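Local atomic coordinates of putative hemoglobin-like oxygen-binding protein (Pseudoalteromonas haloplanktis, PDB entry 4UUR), a protein that binds heme b and, as a group II truncated hemoglobin, probably binds and carries oxygen at the heme iron. Residues A[36-41]-A[67-72]. Residues are numbered along the deposited sequence; the frame is centred on the assembly and turned at random.
Sequences AIANRF and QVFFEF. With HEM (protoporphyrin IX containing Fe), chain C.
Phe-69 lays one edge of its ring against Ala-38, with CD2 of Phe-69 3.9 Å from CA of Ala-38. The alanine suits this place because its lone methyl lets the axes of segments 36-41 and 67-72 come within 8.8 Å, their directions 140° apart. That methyl also meets the start of the next side chain: CB of Ala-38 lies 4.0 Å from CB of Phe-70, whose ring leads away from the segment and touches Ala-34 and Leu-35 of helix 31-45. With CG anti to the backbone N (chi1 -171°), the Phe-69 ring reaches between Ala-38 on one side and the heme on the other, where its CE1 comes 4.0 Å from the meso carbon CHD of HEM. One turn on from Ala-38, Phe-41 brings its ring up to that of Phe-69, the two side chains crossing at about a right angle; CD2 of Phe-41 is 4.0 Å from CE2 of Phe-69, the planes obliquely inclined at 37°. From helix 103-120, Trp-109 meets the Phe-41 ring and Met-113 touches Phe-69. An alanine in place of Phe-69 would probably open a gap between Ala-38, Phe-41 and the porphyrin edge, leaving the Phe-41 ring freer to turn. No hydrogen bond joins the two segments, so their contact rests on apolar fit, which Phe-69 carries on to the porphyrin.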
loop_
_atom_site.group_PDB
_atom_site.type_symbol
_atom_site.label_atom_id
_atom_site.label_comp_id
_atom_site.label_asym_id
_atom_site.label_seq_id
_atom_site.Cartn_x
_atom_site.Cartn_y
_atom_site.Cartn_z
ATOM N N ALA A 36 5.383 0.016 -9.888
ATOM C CA ALA A 36 5.216 -1.440 -9.969
ATOM C C ALA A 36 4.647 -2.043 -8.709
ATOM O O ALA A 36 3.889 -2.971 -8.798
ATOM C CB ALA A 36 6.525 -2.144 -10.328
ATOM N N ILE A 37 5.021 -1.544 -7.540
ATOM C CA ILE A 37 4.433 -2.013 -6.279
ATOM C C ILE A 37 2.922 -1.679 -6.138
ATOM O O ILE A 37 2.079 -2.524 -5.726
ATOM C CB ILE A 37 5.223 -1.466 -5.081
ATOM C CG1 ILE A 37 6.590 -2.150 -5.060
ATOM C CG2 ILE A 37 4.479 -1.668 -3.751
ATOM C CD1 ILE A 37 7.526 -1.656 -3.976
ATOM N N ALA A 38 2.591 -0.446 -6.467
ATOM C CA ALA A 38 1.237 0.033 -6.362
ATOM C C ALA A 38 0.348 -0.786 -7.291
ATOM O O ALA A 38 -0.741 -1.242 -6.915
ATOM C CB ALA A 38 1.195 1.515 -6.741
ATOM N N ASN A 39 0.821 -0.987 -8.516
ATOM C CA ASN A 39 0.050 -1.691 -9.479
ATOM C C ASN A 39 -0.071 -3.149 -9.225
ATOM O O ASN A 39 -1.127 -3.676 -9.447
ATOM C CB ASN A 39 0.512 -1.420 -10.908
ATOM C CG ASN A 39 0.007 -0.087 -11.407
ATOM O OD1 ASN A 39 -1.182 0.197 -11.388
ATOM N ND2 ASN A 39 0.907 0.760 -11.758
ATOM N N ARG A 40 0.999 -3.795 -8.815
ATOM C CA ARG A 40 0.987 -5.220 -8.466
ATOM C C ARG A 40 0.039 -5.481 -7.287
ATOM O O ARG A 40 -0.695 -6.468 -7.283
ATOM C CB ARG A 40 2.374 -5.634 -8.040
ATOM C CG ARG A 40 2.503 -7.064 -7.491
ATOM C CD ARG A 40 2.564 -8.098 -8.582
ATOM N NE ARG A 40 3.862 -8.035 -9.233
ATOM C CZ ARG A 40 4.243 -8.809 -10.243
ATOM N NH1 ARG A 40 3.444 -9.721 -10.787
ATOM N NH2 ARG A 40 5.453 -8.679 -10.707
ATOM N N PHE A 41 0.073 -4.595 -6.295
ATOM C CA PHE A 41 -0.796 -4.667 -5.117
ATOM C C PHE A 41 -2.268 -4.775 -5.519
ATOM O O PHE A 41 -2.959 -5.686 -5.091
ATOM C CB PHE A 41 -0.579 -3.419 -4.219
ATOM C CG PHE A 41 -1.450 -3.387 -2.995
ATOM C CD1 PHE A 41 -1.310 -4.330 -1.991
ATOM C CD2 PHE A 41 -2.438 -2.454 -2.867
ATOM C CE1 PHE A 41 -2.133 -4.316 -0.887
ATOM C CE2 PHE A 41 -3.237 -2.416 -1.751
ATOM C CZ PHE A 41 -3.072 -3.336 -0.752
ATOM N N GLN A 67 -3.110 5.392 -8.942
ATOM C CA GLN A 67 -2.293 6.595 -9.088
ATOM C C GLN A 67 -2.044 7.248 -7.727
ATOM O O GLN A 67 -0.917 7.561 -7.364
ATOM C CB GLN A 67 -2.989 7.564 -10.046
ATOM C CG GLN A 67 -2.387 8.968 -10.180
ATOM C CD GLN A 67 -0.942 8.962 -10.644
ATOM O OE1 GLN A 67 -0.563 8.249 -11.592
ATOM N NE2 GLN A 67 -0.115 9.751 -9.969
ATOM N N VAL A 68 -3.095 7.419 -6.943
ATOM C CA VAL A 68 -2.949 8.025 -5.612
ATOM C C VAL A 68 -2.036 7.214 -4.721
ATOM O O VAL A 68 -1.149 7.765 -4.094
ATOM C CB VAL A 68 -4.310 8.220 -4.925
ATOM C CG1 VAL A 68 -4.147 8.606 -3.463
ATOM C CG2 VAL A 68 -5.079 9.316 -5.642
ATOM N N PHE A 69 -2.250 5.896 -4.640
ATOM C CA PHE A 69 -1.395 5.045 -3.801
ATOM C C PHE A 69 0.055 5.163 -4.252
ATOM O O PHE A 69 0.935 5.204 -3.419
ATOM C CB PHE A 69 -1.828 3.584 -3.877
ATOM C CG PHE A 69 -1.140 2.684 -2.886
ATOM C CD1 PHE A 69 -1.150 2.962 -1.541
ATOM C CD2 PHE A 69 -0.553 1.529 -3.290
ATOM C CE1 PHE A 69 -0.519 2.143 -0.617
ATOM C CE2 PHE A 69 0.013 0.658 -2.400
ATOM C CZ PHE A 69 0.044 0.967 -1.053
ATOM N N PHE A 70 0.301 5.201 -5.556
ATOM C CA PHE A 70 1.662 5.412 -6.078
ATOM C C PHE A 70 2.267 6.721 -5.552
ATOM O O PHE A 70 3.378 6.724 -4.979
ATOM C CB PHE A 70 1.660 5.441 -7.603
ATOM C CG PHE A 70 2.820 6.179 -8.201
ATOM C CD1 PHE A 70 4.117 5.681 -8.091
ATOM C CD2 PHE A 70 2.619 7.365 -8.908
ATOM C CE1 PHE A 70 5.192 6.362 -8.652
ATOM C CE2 PHE A 70 3.687 8.057 -9.468
ATOM C CZ PHE A 70 4.977 7.561 -9.329
ATOM N N GLU A 71 1.522 7.818 -5.747
ATOM C CA GLU A 71 1.894 9.125 -5.235
ATOM C C GLU A 71 2.259 9.014 -3.795
ATOM O O GLU A 71 3.245 9.600 -3.369
ATOM C CB GLU A 71 0.748 10.135 -5.398
ATOM C CG GLU A 71 0.638 10.717 -6.793
ATOM C CD GLU A 71 -0.773 11.174 -7.164
ATOM O OE1 GLU A 71 -1.634 11.529 -6.309
ATOM O OE2 GLU A 71 -1.040 11.156 -8.363
ATOM N N PHE A 72 1.498 8.233 -3.029
ATOM C CA PHE A 72 1.829 8.083 -1.598
ATOM C C PHE A 72 3.135 7.371 -1.394
ATOM O O PHE A 72 3.982 7.836 -0.613
ATOM C CB PHE A 72 0.740 7.384 -0.816
ATOM C CG PHE A 72 1.159 6.968 0.553
ATOM C CD1 PHE A 72 1.192 7.887 1.602
ATOM C CD2 PHE A 72 1.507 5.631 0.808
ATOM C CE1 PHE A 72 1.572 7.477 2.880
ATOM C CE2 PHE A 72 1.869 5.216 2.061
ATOM C CZ PHE A 72 1.903 6.137 3.106
HETATM C CHA HEM C . -7.481 4.663 0.503
HETATM C CHB HEM C . -8.840 0.443 2.516
HETATM C CHC HEM C . -4.538 0.297 4.766
HETATM C CHD HEM C . -3.004 3.869 1.993
HETATM C C1A HEM C . -8.224 3.558 0.874
HETATM C C2A HEM C . -9.529 3.296 0.453
HETATM C C3A HEM C . -9.894 2.102 1.001
HETATM C C4A HEM C . -8.827 1.614 1.790
HETATM C CMA HEM C . -11.235 1.402 0.822
HETATM C CAA HEM C . -10.409 4.150 -0.438
HETATM C CBA HEM C . -9.774 4.449 -1.795
HETATM C CGA HEM C . -10.747 4.601 -2.946
HETATM O O1A HEM C . -11.452 3.685 -3.419
HETATM O O2A HEM C . -10.793 5.718 -3.486
HETATM C C1B HEM C . -7.774 0.062 3.348
HETATM C C2B HEM C . -7.832 -0.997 4.305
HETATM C C3B HEM C . -6.622 -1.031 4.949
HETATM C C4B HEM C . -5.859 0.079 4.385
HETATM C CMB HEM C . -9.030 -1.917 4.465
HETATM C CAB HEM C . -5.983 -1.829 6.043
HETATM C CBB HEM C . -6.660 -2.653 6.773
HETATM C C1C HEM C . -3.677 1.198 4.151
HETATM C C2C HEM C . -2.293 1.315 4.360
HETATM C C3C HEM C . -1.877 2.362 3.575
HETATM C C4C HEM C . -3.008 2.832 2.866
HETATM C CMC HEM C . -1.483 0.462 5.326
HETATM C CAC HEM C . -0.525 2.923 3.354
HETATM C CBC HEM C . 0.573 2.333 3.814
HETATM C C1D HEM C . -4.143 4.358 1.433
HETATM C C2D HEM C . -4.112 5.594 0.656
HETATM C C3D HEM C . -5.345 5.804 0.248
HETATM C C4D HEM C . -6.135 4.709 0.788
HETATM C CMD HEM C . -2.953 6.503 0.356
HETATM C CAD HEM C . -5.839 6.998 -0.550
HETATM C CBD HEM C . -6.393 7.974 0.492
HETATM C CGD HEM C . -6.870 9.313 -0.081
HETATM O O1D HEM C . -6.954 9.520 -1.302
HETATM O O2D HEM C . -7.203 10.261 0.658
HETATM N NA HEM C . -7.793 2.486 1.663
HETATM N NB HEM C . -6.594 0.640 3.448
HETATM N NC HEM C . -4.066 2.092 3.233
HETATM N ND HEM C . -5.347 3.832 1.447
HETATM FE FE HEM C . -5.942 2.325 2.405
HETATM O O HOH W 1 -5.414 1.099 0.667
#